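Local atomic coordinates of cellulosome anchoring protein cohesin region (Clostridium thermocellum, PDB entry 4DH2), a protein that binds a type I dockerin through its cohesin domain, the interaction by which cellulosomal components are anchored, and may also bind carbohydrate. Residues 15-20 against 40-45; 29-34 against 112-117; 48-53 against 136-141; 75-80 against 91-96. One frame throughout, in Å; residues are numbered along the deposited sequence.

Contact 1 of 4, residues 15-20 against 40-45; sequences YILDVL and NVPSHG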
loop_
_atom_site.group_PDB
_atom_site.type_symbol
_atom_site.label_atom_id
_atom_site.label_comp_id
_atom_site.label_asym_id
_atom_site.label_seq_id
_atom_site.Cartn_x
_atom_site.Cartn_y
_atom_site.Cartn_z
ATOM N N TYR A 15 16.683 8.591 -3.460
ATOM C CA TYR A 15 15.592 9.446 -2.991
ATOM C C TYR A 15 14.963 8.857 -1.736
ATOM O O TYR A 15 15.002 7.646 -1.495
ATOM C CB TYR A 15 14.482 9.567 -4.038
ATOM C CG TYR A 15 15.038 9.898 -5.405
ATOM C CD1 TYR A 15 15.608 11.128 -5.659
ATOM C CD2 TYR A 15 15.026 8.961 -6.401
ATOM C CE1 TYR A 15 16.158 11.406 -6.929
ATOM C CE2 TYR A 15 15.544 9.228 -7.648
ATOM C CZ TYR A 15 16.106 10.432 -7.906
ATOM O OH TYR A 15 16.603 10.646 -9.185
ATOM N N ILE A 16 14.334 9.727 -0.973
ATOM C CA ILE A 16 13.758 9.327 0.279
ATOM C C ILE A 16 12.549 10.201 0.647
ATOM O O ILE A 16 12.430 11.349 0.204
ATOM C CB ILE A 16 14.877 9.414 1.374
ATOM C CG1 ILE A 16 14.466 8.732 2.660
ATOM C CG2 ILE A 16 15.255 10.878 1.620
ATOM C CD1 ILE A 16 15.670 8.059 3.380
ATOM N N LEU A 17 11.631 9.622 1.422
ATOM C CA LEU A 17 10.563 10.368 2.089
ATOM C C LEU A 17 10.304 9.740 3.451
ATOM O O LEU A 17 10.888 8.707 3.823
ATOM C CB LEU A 17 9.273 10.404 1.260
ATOM C CG LEU A 17 8.710 9.032 0.876
ATOM C CD1 LEU A 17 7.900 8.447 1.956
ATOM C CD2 LEU A 17 7.888 9.181 -0.411
ATOM N N ASP A 18 9.434 10.397 4.201
ATOM C CA ASP A 18 9.035 9.919 5.508
ATOM C C ASP A 18 7.548 9.584 5.475
ATOM O O ASP A 18 6.762 10.333 4.884
ATOM C CB ASP A 18 9.260 10.998 6.569
ATOM C CG ASP A 18 10.732 11.283 6.794
ATOM O OD1 ASP A 18 11.352 10.577 7.579
ATOM O OD2 ASP A 18 11.243 12.211 6.183
ATOM N N VAL A 19 7.200 8.469 6.113
ATOM C CA VAL A 19 5.817 8.050 6.245
ATOM C C VAL A 19 5.483 8.039 7.743
ATOM O O VAL A 19 6.171 7.372 8.518
ATOM C CB VAL A 19 5.606 6.652 5.656
ATOM C CG1 VAL A 19 4.180 6.231 5.781
ATOM C CG2 VAL A 19 6.046 6.624 4.205
ATOM N N LEU A 20 4.425 8.758 8.135
ATOM C CA LEU A 20 4.068 8.900 9.557
ATOM C C LEU A 20 2.633 8.503 9.837
ATOM O O LEU A 20 1.738 8.809 9.055
ATOM C CB LEU A 20 4.244 10.355 9.982
ATOM C CG LEU A 20 5.594 11.023 9.723
ATOM C CD1 LEU A 20 5.616 11.678 8.365
ATOM C CD2 LEU A 20 5.893 12.055 10.799
ATOM N N ASN A 40 8.468 15.242 3.252
ATOM C CA ASN A 40 9.690 15.260 2.454
ATOM C C ASN A 40 9.554 14.421 1.182
ATOM O O ASN A 40 10.471 13.701 0.794
ATOM C CB ASN A 40 10.850 14.779 3.306
ATOM C CG ASN A 40 11.030 15.646 4.532
ATOM O OD1 ASN A 40 11.102 16.869 4.407
ATOM N ND2 ASN A 40 11.022 15.040 5.707
ATOM N N VAL A 41 8.395 14.516 0.550
ATOM C CA VAL A 41 8.178 13.854 -0.727
ATOM C C VAL A 41 9.134 14.433 -1.776
ATOM O O VAL A 41 9.218 15.649 -1.925
ATOM C CB VAL A 41 6.719 14.024 -1.188
ATOM C CG1 VAL A 41 6.518 13.435 -2.589
ATOM C CG2 VAL A 41 5.760 13.387 -0.163
ATOM N N PRO A 42 9.837 13.562 -2.519
ATOM C CA PRO A 42 10.677 14.106 -3.599
ATOM C C PRO A 42 9.858 14.935 -4.566
ATOM O O PRO A 42 8.807 14.501 -5.052
ATOM C CB PRO A 42 11.240 12.862 -4.290
ATOM C CG PRO A 42 11.222 11.769 -3.173
ATOM C CD PRO A 42 9.953 12.097 -2.389
ATOM N N SER A 43 10.361 16.117 -4.897
ATOM C CA SER A 43 9.627 16.988 -5.792
ATOM C C SER A 43 9.479 16.403 -7.181
ATOM O O SER A 43 8.571 16.782 -7.907
ATOM C CB SER A 43 10.311 18.359 -5.861
ATOM O OG SER A 43 11.600 18.230 -6.400
ATOM N N HIS A 44 10.354 15.488 -7.583
ATOM C CA HIS A 44 10.187 14.911 -8.914
ATOM C C HIS A 44 9.109 13.834 -8.980
ATOM O O HIS A 44 8.695 13.434 -10.072
ATOM C CB HIS A 44 11.508 14.448 -9.531
ATOM C CG HIS A 44 11.979 13.090 -9.107
ATOM N ND1 HIS A 44 12.589 12.859 -7.896
ATOM C CD2 HIS A 44 12.050 11.924 -9.794
ATOM C CE1 HIS A 44 12.963 11.589 -7.831
ATOM N NE2 HIS A 44 12.647 11.002 -8.971
ATOM N N GLY A 45 8.637 13.401 -7.815
ATOM C CA GLY A 45 7.368 12.704 -7.738
ATOM C C GLY A 45 7.399 11.195 -7.591
ATOM O O GLY A 45 8.254 10.507 -8.151
#
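Tyr15 lays its ring under the imidazole of His44. Its CB lies 4.0 Å from CG of Pro42. A chi1 of -49° sets CG beside the backbone N, anti to the carbonyl carbon; the ring beyond it crosses the His44 side chain at about a right angle, with CE1 of His44 over the middle of one face, 3.3 Å from CE1 of Tyr15. On the far half of the ring, CE2 and CZ also approach NE2 of His44. The planes are inclined at 54° and the pair is edge-to-face, the imidazole giving its edge to the phenol. At the tip, OH is hydrogen-bonded to Lys147, outside the two segments, while NE2 of His44 bonds to Asp143; these two bonds probably help to fix the rotation of the two rings.

In the cohesin fold, a beta sandwich with jelly-roll topology, this joins the start of strand 15-27 to the loop leading from strand 31-39 to strand 48-54. Pro42 opens a type I turn closed by Gly45 N on Pro42 O, 3.0 Å, which carries His44 back over Tyr15. Further along, CB of Leu17 sits 3.5 Å from Asn40 O and its CD2 reaches Pro42 CD. Asn40 ND2 donates to Asp18 OD2 at 2.9 Å, nearly straight at 164°, reaching the anti side of the carboxylate from somewhat out of its plane. Asp107 takes the backbone N-H groups of Asn40 and Val41.

Contact 2 of 4, residues 29-34 against 112-117; sequences GDTVEI and KLTVRI
Antiparallel pairing of strands 31-34 and 112-117 builds part of one wall of the cohesin beta sandwich, with strand 60-67 bordering the second strand on its other side. Val32 and Val115 form a hydrogen-bonded pair, each N giving to the other's O at 2.9 Å; Ile34 and Leu113 repeat this two residues on. Before the regular strand begins, Ile117 N reaches Asp30 O at 2.7 Å, and a weak, bent bond from Gly29 N to Ile117 O ends the ladder.

On the face carrying Val32, Ile34, Leu113 and Val115, CG2 of Val32 meets CG2 of Val115 at 3.8 Å. Each of these methyls sits between its own backbone N and carbonyl carbon. CD1 of Ile34 comes to the same Val115 methyl, 4.0 Å away, the two side chains crossing at about a right angle. Val21 and Val24 of strand 15-27 also pack on Ile34.

The other face is polar. Thr31 and Thr114 touch methyl to methyl, CG2 to CG2 at 3.7 Å, while Glu33 and Thr114 lie side by side, pointing the same way. A water donates to Glu33 OE2 at 2.8 Å and also bonds Thr114 OG1. Arg116 turns its guanidinium to Glu61 in a salt bridge. The strand pair therefore puts branched aliphatic groups against the sandwich interior, while on the other face a water serves Glu33 and Thr114, and Arg116 is paired with Glu61.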
loop_
_atom_site.group_PDB
_atom_site.type_symbol
_atom_site.label_atom_id
_atom_site.label_comp_id
_atom_site.label_asym_id
_atom_site.label_seq_id
_atom_site.Cartn_x
_atom_site.Cartn_y
_atom_site.Cartn_z
ATOM N N GLY A 29 -14.650 3.258 22.820
ATOM C CA GLY A 29 -15.932 3.369 22.165
ATOM C C GLY A 29 -16.004 4.410 21.058
ATOM O O GLY A 29 -16.961 4.402 20.300
ATOM N N ASP A 30 -15.025 5.314 20.972
ATOM C CA ASP A 30 -15.060 6.381 19.981
ATOM C C ASP A 30 -14.882 5.833 18.581
ATOM O O ASP A 30 -14.218 4.815 18.371
ATOM C CB ASP A 30 -13.928 7.390 20.174
ATOM C CG ASP A 30 -14.157 8.341 21.313
ATOM O OD1 ASP A 30 -15.270 8.352 21.885
ATOM O OD2 ASP A 30 -13.208 9.097 21.612
ATOM N N THR A 31 -15.459 6.533 17.622
ATOM C CA THR A 31 -15.049 6.386 16.230
ATOM C C THR A 31 -14.270 7.620 15.867
ATOM O O THR A 31 -14.746 8.744 16.045
ATOM C CB THR A 31 -16.254 6.242 15.284
ATOM O OG1 THR A 31 -17.019 5.100 15.664
ATOM C CG2 THR A 31 -15.802 6.108 13.835
ATOM N N VAL A 32 -13.058 7.429 15.339
ATOM C CA VAL A 32 -12.161 8.539 15.093
ATOM C C VAL A 32 -11.458 8.325 13.747
ATOM O O VAL A 32 -11.517 7.229 13.183
ATOM C CB VAL A 32 -11.095 8.648 16.196
ATOM C CG1 VAL A 32 -11.735 8.885 17.565
ATOM C CG2 VAL A 32 -10.216 7.387 16.232
ATOM N N GLU A 33 -10.838 9.385 13.238
ATOM C CA GLU A 33 -10.031 9.301 12.009
ATOM C C GLU A 33 -8.547 9.302 12.369
ATOM O O GLU A 33 -8.132 10.032 13.269
ATOM C CB GLU A 33 -10.334 10.472 11.093
ATOM C CG GLU A 33 -11.642 10.302 10.371
ATOM C CD GLU A 33 -11.963 11.449 9.442
ATOM O OE1 GLU A 33 -11.215 12.455 9.433
ATOM O OE2 GLU A 33 -12.973 11.328 8.722
ATOM N N ILE A 34 -7.760 8.426 11.734
ATOM C CA ILE A 34 -6.309 8.436 11.902
ATOM C C ILE A 34 -5.679 8.847 10.559
ATOM O O ILE A 34 -5.776 8.117 9.580
ATOM C CB ILE A 34 -5.770 7.048 12.317
ATOM C CG1 ILE A 34 -6.374 6.599 13.656
ATOM C CG2 ILE A 34 -4.238 7.080 12.425
ATOM C CD1 ILE A 34 -6.040 5.215 13.988
ATOM N N LYS A 112 -6.688 8.414 5.134
ATOM C CA LYS A 112 -7.260 8.541 6.460
ATOM C C LYS A 112 -7.969 7.236 6.782
ATOM O O LYS A 112 -8.772 6.737 5.972
ATOM C CB LYS A 112 -8.280 9.690 6.491
ATOM C CG LYS A 112 -7.674 11.063 6.347
ATOM C CD LYS A 112 -8.759 12.146 6.412
ATOM C CE LYS A 112 -8.146 13.551 6.451
ATOM N NZ LYS A 112 -7.778 14.085 5.093
ATOM N N LEU A 113 -7.711 6.700 7.972
ATOM C CA LEU A 113 -8.418 5.528 8.427
ATOM C C LEU A 113 -9.570 6.023 9.283
ATOM O O LEU A 113 -9.389 6.964 10.037
ATOM C CB LEU A 113 -7.536 4.723 9.345
ATOM C CG LEU A 113 -6.175 4.324 8.775
ATOM C CD1 LEU A 113 -5.439 3.485 9.790
ATOM C CD2 LEU A 113 -6.371 3.596 7.475
ATOM N N THR A 114 -10.733 5.401 9.177
ATOM C CA THR A 114 -11.793 5.657 10.146
ATOM C C THR A 114 -11.897 4.396 10.960
ATOM O O THR A 114 -12.194 3.323 10.416
ATOM C CB THR A 114 -13.147 5.948 9.450
ATOM O OG1 THR A 114 -13.004 7.073 8.575
ATOM C CG2 THR A 114 -14.244 6.242 10.487
ATOM N N VAL A 115 -11.655 4.496 12.268
ATOM C CA VAL A 115 -11.665 3.327 13.096
ATOM C C VAL A 115 -12.549 3.496 14.314
ATOM O O VAL A 115 -12.768 4.611 14.794
ATOM C CB VAL A 115 -10.260 2.974 13.583
ATOM C CG1 VAL A 115 -9.296 2.962 12.395
ATOM C CG2 VAL A 115 -9.787 3.944 14.693
ATOM N N ARG A 116 -13.028 2.371 14.823
ATOM C CA ARG A 116 -13.771 2.383 16.081
ATOM C C ARG A 116 -12.899 1.797 17.134
ATOM O O ARG A 116 -12.331 0.736 16.937
ATOM C CB ARG A 116 -15.034 1.536 15.988
ATOM C CG ARG A 116 -15.745 1.397 17.340
ATOM C CD ARG A 116 -16.841 0.357 17.309
ATOM N NE ARG A 116 -18.062 0.879 16.705
ATOM C CZ ARG A 116 -18.763 0.266 15.760
ATOM N NH1 ARG A 116 -18.383 -0.913 15.287
ATOM N NH2 ARG A 116 -19.854 0.838 15.283
ATOM N N ILE A 117 -12.779 2.487 18.256
ATOM C CA ILE A 117 -12.056 1.947 19.389
ATOM C C ILE A 117 -12.999 1.095 20.226
ATOM O O ILE A 117 -14.047 1.573 20.681
ATOM C CB ILE A 117 -11.454 3.074 20.237
ATOM C CG1 ILE A 117 -10.611 3.991 19.351
ATOM C CG2 ILE A 117 -10.657 2.479 21.416
ATOM C CD1 ILE A 117 -10.064 5.188 20.064
HETATM O O HOH W 1 -14.632 9.086 8.297
#

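Contact 3 of 4, residues 48-53 against 136-141; sequences SFNLSL and FGESNF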
loop_
_atom_site.group_PDB
_atom_site.type_symbol
_atom_site.label_atom_id
_atom_site.label_comp_id
_atom_site.label_asym_id
_atom_site.label_seq_id
_atom_site.Cartn_x
_atom_site.Cartn_y
_atom_site.Cartn_z
ATOM N N SER A 48 4.394 5.317 -7.937
ATOM C CA SER A 48 3.630 4.235 -7.357
ATOM C C SER A 48 4.138 3.913 -5.951
ATOM O O SER A 48 5.339 4.047 -5.672
ATOM C CB SER A 48 3.754 2.987 -8.209
ATOM O OG SER A 48 3.067 1.880 -7.629
ATOM N N PHE A 49 3.229 3.461 -5.101
ATOM C CA PHE A 49 3.652 2.922 -3.813
ATOM C C PHE A 49 2.720 1.855 -3.353
ATOM O O PHE A 49 1.551 1.808 -3.750
ATOM C CB PHE A 49 3.806 4.017 -2.746
ATOM C CG PHE A 49 2.492 4.628 -2.254
ATOM C CD1 PHE A 49 1.702 3.985 -1.316
ATOM C CD2 PHE A 49 2.086 5.863 -2.725
ATOM C CE1 PHE A 49 0.545 4.577 -0.859
ATOM C CE2 PHE A 49 0.938 6.449 -2.288
ATOM C CZ PHE A 49 0.154 5.805 -1.348
ATOM N N ASN A 50 3.247 0.974 -2.508
ATOM C CA ASN A 50 2.497 -0.140 -1.959
ATOM C C ASN A 50 3.006 -0.225 -0.529
ATOM O O ASN A 50 4.229 -0.346 -0.302
ATOM C CB ASN A 50 2.830 -1.346 -2.831
ATOM C CG ASN A 50 2.124 -2.648 -2.460
ATOM O OD1 ASN A 50 2.691 -3.699 -2.733
ATOM N ND2 ASN A 50 0.910 -2.608 -1.900
ATOM N N LEU A 51 2.075 -0.113 0.423
ATOM C CA LEU A 51 2.416 0.048 1.841
ATOM C C LEU A 51 1.398 -0.758 2.658
ATOM O O LEU A 51 0.208 -0.743 2.308
ATOM C CB LEU A 51 2.311 1.549 2.178
ATOM C CG LEU A 51 2.504 2.052 3.597
ATOM C CD1 LEU A 51 3.822 1.593 4.092
ATOM C CD2 LEU A 51 2.470 3.552 3.540
ATOM N N SER A 52 1.852 -1.450 3.708
ATOM C CA SER A 52 0.962 -2.167 4.653
ATOM C C SER A 52 1.086 -1.577 6.048
ATOM O O SER A 52 2.216 -1.230 6.502
ATOM C CB SER A 52 1.380 -3.652 4.785
ATOM O OG SER A 52 1.123 -4.353 3.591
ATOM N N LEU A 53 -0.048 -1.541 6.739
ATOM C CA LEU A 53 -0.108 -1.206 8.163
ATOM C C LEU A 53 -0.788 -2.328 8.905
ATOM O O LEU A 53 -1.651 -3.019 8.348
ATOM C CB LEU A 53 -0.974 0.043 8.359
ATOM C CG LEU A 53 -0.537 1.367 7.776
ATOM C CD1 LEU A 53 -1.570 2.418 8.172
ATOM C CD2 LEU A 53 0.823 1.750 8.269
ATOM N N PHE A 136 3.957 -1.075 10.743
ATOM C CA PHE A 136 4.079 -1.202 9.293
ATOM C C PHE A 136 4.554 -2.544 8.886
ATOM O O PHE A 136 5.291 -3.194 9.619
ATOM C CB PHE A 136 5.114 -0.243 8.780
ATOM C CG PHE A 136 4.700 1.146 8.843
ATOM C CD1 PHE A 136 3.874 1.673 7.885
ATOM C CD2 PHE A 136 5.130 1.959 9.870
ATOM C CE1 PHE A 136 3.473 2.968 7.948
ATOM C CE2 PHE A 136 4.717 3.256 9.927
ATOM C CZ PHE A 136 3.912 3.764 8.978
ATOM N N GLY A 137 4.176 -2.935 7.678
ATOM C CA GLY A 137 4.821 -4.041 7.012
ATOM C C GLY A 137 5.707 -3.564 5.869
ATOM O O GLY A 137 6.421 -2.543 5.928
ATOM N N GLU A 138 5.623 -4.315 4.803
ATOM C CA GLU A 138 6.301 -3.957 3.559
ATOM C C GLU A 138 5.887 -2.562 3.037
ATOM O O GLU A 138 4.777 -2.073 3.217
ATOM C CB GLU A 138 6.057 -5.027 2.487
ATOM C CG GLU A 138 4.594 -5.224 2.110
ATOM C CD GLU A 138 4.048 -4.077 1.286
ATOM O OE1 GLU A 138 2.863 -3.728 1.487
ATOM O OE2 GLU A 138 4.802 -3.532 0.438
ATOM N N SER A 139 6.847 -1.919 2.410
ATOM C CA SER A 139 6.703 -0.586 1.936
ATOM C C SER A 139 7.616 -0.495 0.728
ATOM O O SER A 139 8.821 -0.722 0.831
ATOM C CB SER A 139 7.174 0.385 3.012
ATOM O OG SER A 139 7.353 1.677 2.509
ATOM N N ASN A 140 7.031 -0.131 -0.402
ATOM C CA ASN A 140 7.757 -0.017 -1.655
ATOM C C ASN A 140 7.263 1.230 -2.391
ATOM O O ASN A 140 6.051 1.387 -2.573
ATOM C CB ASN A 140 7.471 -1.213 -2.551
ATOM C CG ASN A 140 8.189 -2.456 -2.119
ATOM O OD1 ASN A 140 9.414 -2.453 -1.929
ATOM N ND2 ASN A 140 7.440 -3.547 -1.984
ATOM N N PHE A 141 8.186 2.112 -2.783
ATOM C CA PHE A 141 7.839 3.331 -3.521
ATOM C C PHE A 141 8.780 3.449 -4.709
ATOM O O PHE A 141 9.944 3.075 -4.616
ATOM C CB PHE A 141 8.077 4.588 -2.682
ATOM C CG PHE A 141 7.135 4.783 -1.529
ATOM C CD1 PHE A 141 6.292 5.873 -1.480
ATOM C CD2 PHE A 141 7.137 3.906 -0.466
ATOM C CE1 PHE A 141 5.445 6.061 -0.437
ATOM C CE2 PHE A 141 6.299 4.116 0.608
ATOM C CZ PHE A 141 5.451 5.172 0.619
HETATM O O HOH W 2 5.207 -3.853 -3.861
#
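A beta bulge interrupts the pairing of Leu51 and Leu53 with 136-141: Leu51 is opposite Ser139, but Leu53 is opposite Phe136, a shift of one residue. At the bulge Ser52 N gives to Glu138 O, and Gly137 N reaches Ser52 O at 2.9 Å from well above the carbonyl plane. Glu138 folds back with CG between its backbone N and carbonyl carbon (chi1 61°) and a further bend at chi2; its OE1 ends 2.8 Å from Ser52 OG, a hydroxyl that also has Glu88 as a partner.

These neighbouring strands belong to the cohesin wall that receives dockerin. Asn50 ND2 bonds to Leu64 O of the dockerin chain and to Phe91 O, and Ile18 of the dockerin chain packs on Ser48, Asn50 and Asn140. A water links Asn50 OD1, 2.8 Å, to Asn140 ND2, 2.9 Å.

The opposite face looks into the sandwich core. CB of Phe49 stands over one face of the Phe141 ring, 3.5 Å from its centroid, in a CH-pi contact; the two rings are inclined by only 20° but slid apart so that they barely overlap. CD1 of Leu51 touches Ser139 CB at 3.7 Å and Phe136 CD1 at 3.8 Å.

Contact 4 of 4, residues 75-80 against 91-96; sequences ANNFDY and FLFDDD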
loop_
_atom_site.group_PDB
_atom_site.type_symbol
_atom_site.label_atom_id
_atom_site.label_comp_id
_atom_site.label_asym_id
_atom_site.label_seq_id
_atom_site.Cartn_x
_atom_site.Cartn_y
_atom_site.Cartn_z
ATOM N N ALA A 75 -9.902 7.910 -7.795
ATOM C CA ALA A 75 -10.792 6.957 -8.433
ATOM C C ALA A 75 -10.052 5.957 -9.287
ATOM O O ALA A 75 -10.425 4.789 -9.336
ATOM C CB ALA A 75 -11.854 7.716 -9.286
ATOM N N ASN A 76 -8.997 6.396 -9.984
ATOM C CA ASN A 76 -8.235 5.502 -10.844
ATOM C C ASN A 76 -6.882 5.086 -10.273
ATOM O O ASN A 76 -6.306 4.070 -10.700
ATOM C CB ASN A 76 -7.960 6.180 -12.179
ATOM C CG ASN A 76 -9.216 6.296 -13.020
ATOM O OD1 ASN A 76 -9.954 5.322 -13.141
ATOM N ND2 ASN A 76 -9.494 7.479 -13.529
ATOM N N ASN A 77 -6.374 5.874 -9.341
ATOM C CA ASN A 77 -4.968 5.711 -8.927
ATOM C C ASN A 77 -4.760 5.065 -7.558
ATOM O O ASN A 77 -3.634 4.673 -7.228
ATOM C CB ASN A 77 -4.266 7.051 -8.922
ATOM C CG ASN A 77 -4.089 7.630 -10.294
ATOM O OD1 ASN A 77 -4.383 7.015 -11.327
ATOM N ND2 ASN A 77 -3.598 8.824 -10.308
ATOM N N PHE A 78 -5.836 4.947 -6.788
ATOM C CA PHE A 78 -5.751 4.595 -5.359
ATOM C C PHE A 78 -6.664 3.427 -5.017
ATOM O O PHE A 78 -7.854 3.432 -5.342
ATOM C CB PHE A 78 -6.074 5.826 -4.498
ATOM C CG PHE A 78 -6.020 5.571 -3.028
ATOM C CD1 PHE A 78 -4.874 5.871 -2.310
ATOM C CD2 PHE A 78 -7.121 5.057 -2.344
ATOM C CE1 PHE A 78 -4.821 5.646 -0.938
ATOM C CE2 PHE A 78 -7.065 4.824 -0.973
ATOM C CZ PHE A 78 -5.924 5.111 -0.270
ATOM N N ASP A 79 -6.081 2.399 -4.407
ATOM C CA ASP A 79 -6.836 1.265 -3.912
ATOM C C ASP A 79 -6.346 0.893 -2.533
ATOM O O ASP A 79 -5.207 1.177 -2.165
ATOM C CB ASP A 79 -6.633 0.051 -4.790
ATOM C CG ASP A 79 -7.360 0.163 -6.109
ATOM O OD1 ASP A 79 -8.574 -0.118 -6.135
ATOM O OD2 ASP A 79 -6.704 0.529 -7.109
ATOM N N TYR A 80 -7.204 0.226 -1.783
ATOM C CA TYR A 80 -6.773 -0.376 -0.529
ATOM C C TYR A 80 -7.517 -1.672 -0.333
ATOM O O TYR A 80 -8.554 -1.900 -0.946
ATOM C CB TYR A 80 -7.079 0.554 0.631
ATOM C CG TYR A 80 -8.542 0.561 0.982
ATOM C CD1 TYR A 80 -9.048 -0.315 1.947
ATOM C CD2 TYR A 80 -9.427 1.410 0.322
ATOM C CE1 TYR A 80 -10.401 -0.325 2.252
ATOM C CE2 TYR A 80 -10.796 1.401 0.631
ATOM C CZ TYR A 80 -11.263 0.532 1.590
ATOM O OH TYR A 80 -12.615 0.520 1.886
ATOM N N PHE A 91 -2.278 -0.631 1.009
ATOM C CA PHE A 91 -2.545 0.460 0.086
ATOM C C PHE A 91 -1.760 0.228 -1.198
ATOM O O PHE A 91 -0.632 -0.252 -1.167
ATOM C CB PHE A 91 -2.060 1.785 0.663
ATOM C CG PHE A 91 -2.706 2.159 1.950
ATOM C CD1 PHE A 91 -3.850 2.935 1.946
ATOM C CD2 PHE A 91 -2.176 1.758 3.151
ATOM C CE1 PHE A 91 -4.463 3.294 3.143
ATOM C CE2 PHE A 91 -2.784 2.125 4.348
ATOM C CZ PHE A 91 -3.926 2.902 4.318
ATOM N N LEU A 92 -2.373 0.581 -2.324
ATOM C CA LEU A 92 -1.682 0.600 -3.597
ATOM C C LEU A 92 -2.042 1.874 -4.349
ATOM O O LEU A 92 -3.232 2.175 -4.602
ATOM C CB LEU A 92 -2.067 -0.620 -4.408
ATOM C CG LEU A 92 -1.363 -0.683 -5.769
ATOM C CD1 LEU A 92 0.145 -0.942 -5.611
ATOM C CD2 LEU A 92 -2.016 -1.774 -6.590
ATOM N N PHE A 93 -1.008 2.611 -4.738
ATOM C CA PHE A 93 -1.171 3.799 -5.556
ATOM C C PHE A 93 -0.348 3.674 -6.807
ATOM O O PHE A 93 0.783 3.199 -6.756
ATOM C CB PHE A 93 -0.691 5.029 -4.790
ATOM C CG PHE A 93 -0.573 6.240 -5.652
ATOM C CD1 PHE A 93 -1.671 7.043 -5.890
ATOM C CD2 PHE A 93 0.621 6.545 -6.267
ATOM C CE1 PHE A 93 -1.577 8.148 -6.737
ATOM C CE2 PHE A 93 0.733 7.639 -7.124
ATOM C CZ PHE A 93 -0.383 8.450 -7.363
ATOM N N ASP A 94 -0.912 4.094 -7.942
ATOM C CA ASP A 94 -0.167 4.195 -9.168
ATOM C C ASP A 94 -0.808 5.303 -10.006
ATOM O O ASP A 94 -2.024 5.347 -10.145
ATOM C CB ASP A 94 -0.234 2.887 -9.951
ATOM C CG ASP A 94 0.397 2.981 -11.315
ATOM O OD1 ASP A 94 1.595 3.329 -11.387
ATOM O OD2 ASP A 94 -0.303 2.715 -12.350
ATOM N N ASP A 95 0.012 6.198 -10.541
ATOM C CA ASP A 95 -0.437 7.156 -11.556
ATOM C C ASP A 95 -0.781 6.417 -12.853
ATOM O O ASP A 95 0.045 6.210 -13.727
ATOM C CB ASP A 95 0.614 8.224 -11.735
ATOM C CG ASP A 95 0.214 9.256 -12.777
ATOM O OD1 ASP A 95 -0.998 9.386 -12.991
ATOM O OD2 ASP A 95 1.108 9.923 -13.343
ATOM N N ASP A 96 -2.050 6.033 -12.939
ATOM C CA ASP A 96 -2.538 5.008 -13.850
ATOM C C ASP A 96 -2.284 5.256 -15.330
ATOM O O ASP A 96 -2.078 4.317 -16.080
ATOM C CB ASP A 96 -4.036 4.866 -13.590
ATOM C CG ASP A 96 -4.677 3.734 -14.359
ATOM O OD1 ASP A 96 -4.239 2.562 -14.240
ATOM O OD2 ASP A 96 -5.635 4.038 -15.105
HETATM O O HOH W 3 -3.326 10.450 -12.867
HETATM O O HOH W 4 -4.083 1.269 -7.436
#
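Asn77 brings its CB to CE1 of the Phe93 ring, 3.6 Å away, and sends its amide on toward the loop at Asp95 and Asp96. CG lies beside the backbone N, anti to the carbonyl carbon (chi1 -68°). From there OD1 accepts the N-H of Asp96 at 3.0 Å; the bond is straight at the hydrogen (165°), although the donor stands well above the amide carbonyl plane. ND2 bonds to Thr72 OG1 and, through a water, to Asp95 OD1. The backbone O of Asn77 accepts Asp94 N at 2.9 Å.

Here helix 74-77 passes straight into strand 78-83, which forms a beta hairpin with strand 88-94. Asp79 and Leu92 are the hydrogen-bonded pair of the ladder. On the face of Phe78 and Phe91 the two side chains run side by side, CZ of Phe78 meeting CD1 of Phe91 at 3.7 Å, at the edge of the Phe91 ring. CB of Tyr80 comes to the same CD1, 4.2 Å off.

Three aspartates face the dockerin chain: Asp94 and Asp96 both form salt bridges with Lys25 of the dockerin chain, and Asp79 with Lys61 of the dockerin chain. Asp94 and Asp96 thus converge on one lysine, which probably offsets the repulsion between them, while Asp79 makes a separate salt bridge, and the amide of Asn77 secures the loop backbone that bears Asp96.

All four contacts lie in one cohesin domain, whose strands are linked through neighbouring pairings into a two-walled sandwich. Contact 1 closes first along the chain; contact 4 is nested inside the loops closed by contacts 2 and 3. Contacts 3 and 4 have centres about 13 Å apart and meet because strands 48-54 and 88-94 are neighbours: Leu51 O is 2.8 Å from Phe91 N, probably a hydrogen bond. Both carry residues that touch the dockerin chain. Contact 1, also about 13 Å from contact 3 between centres, packs Leu17 and Val19 on Phe141. Contact 2 lies across the chain's centre from contacts 1 and 3, yet its Leu113 touches Phe91 of contact 4 through the core.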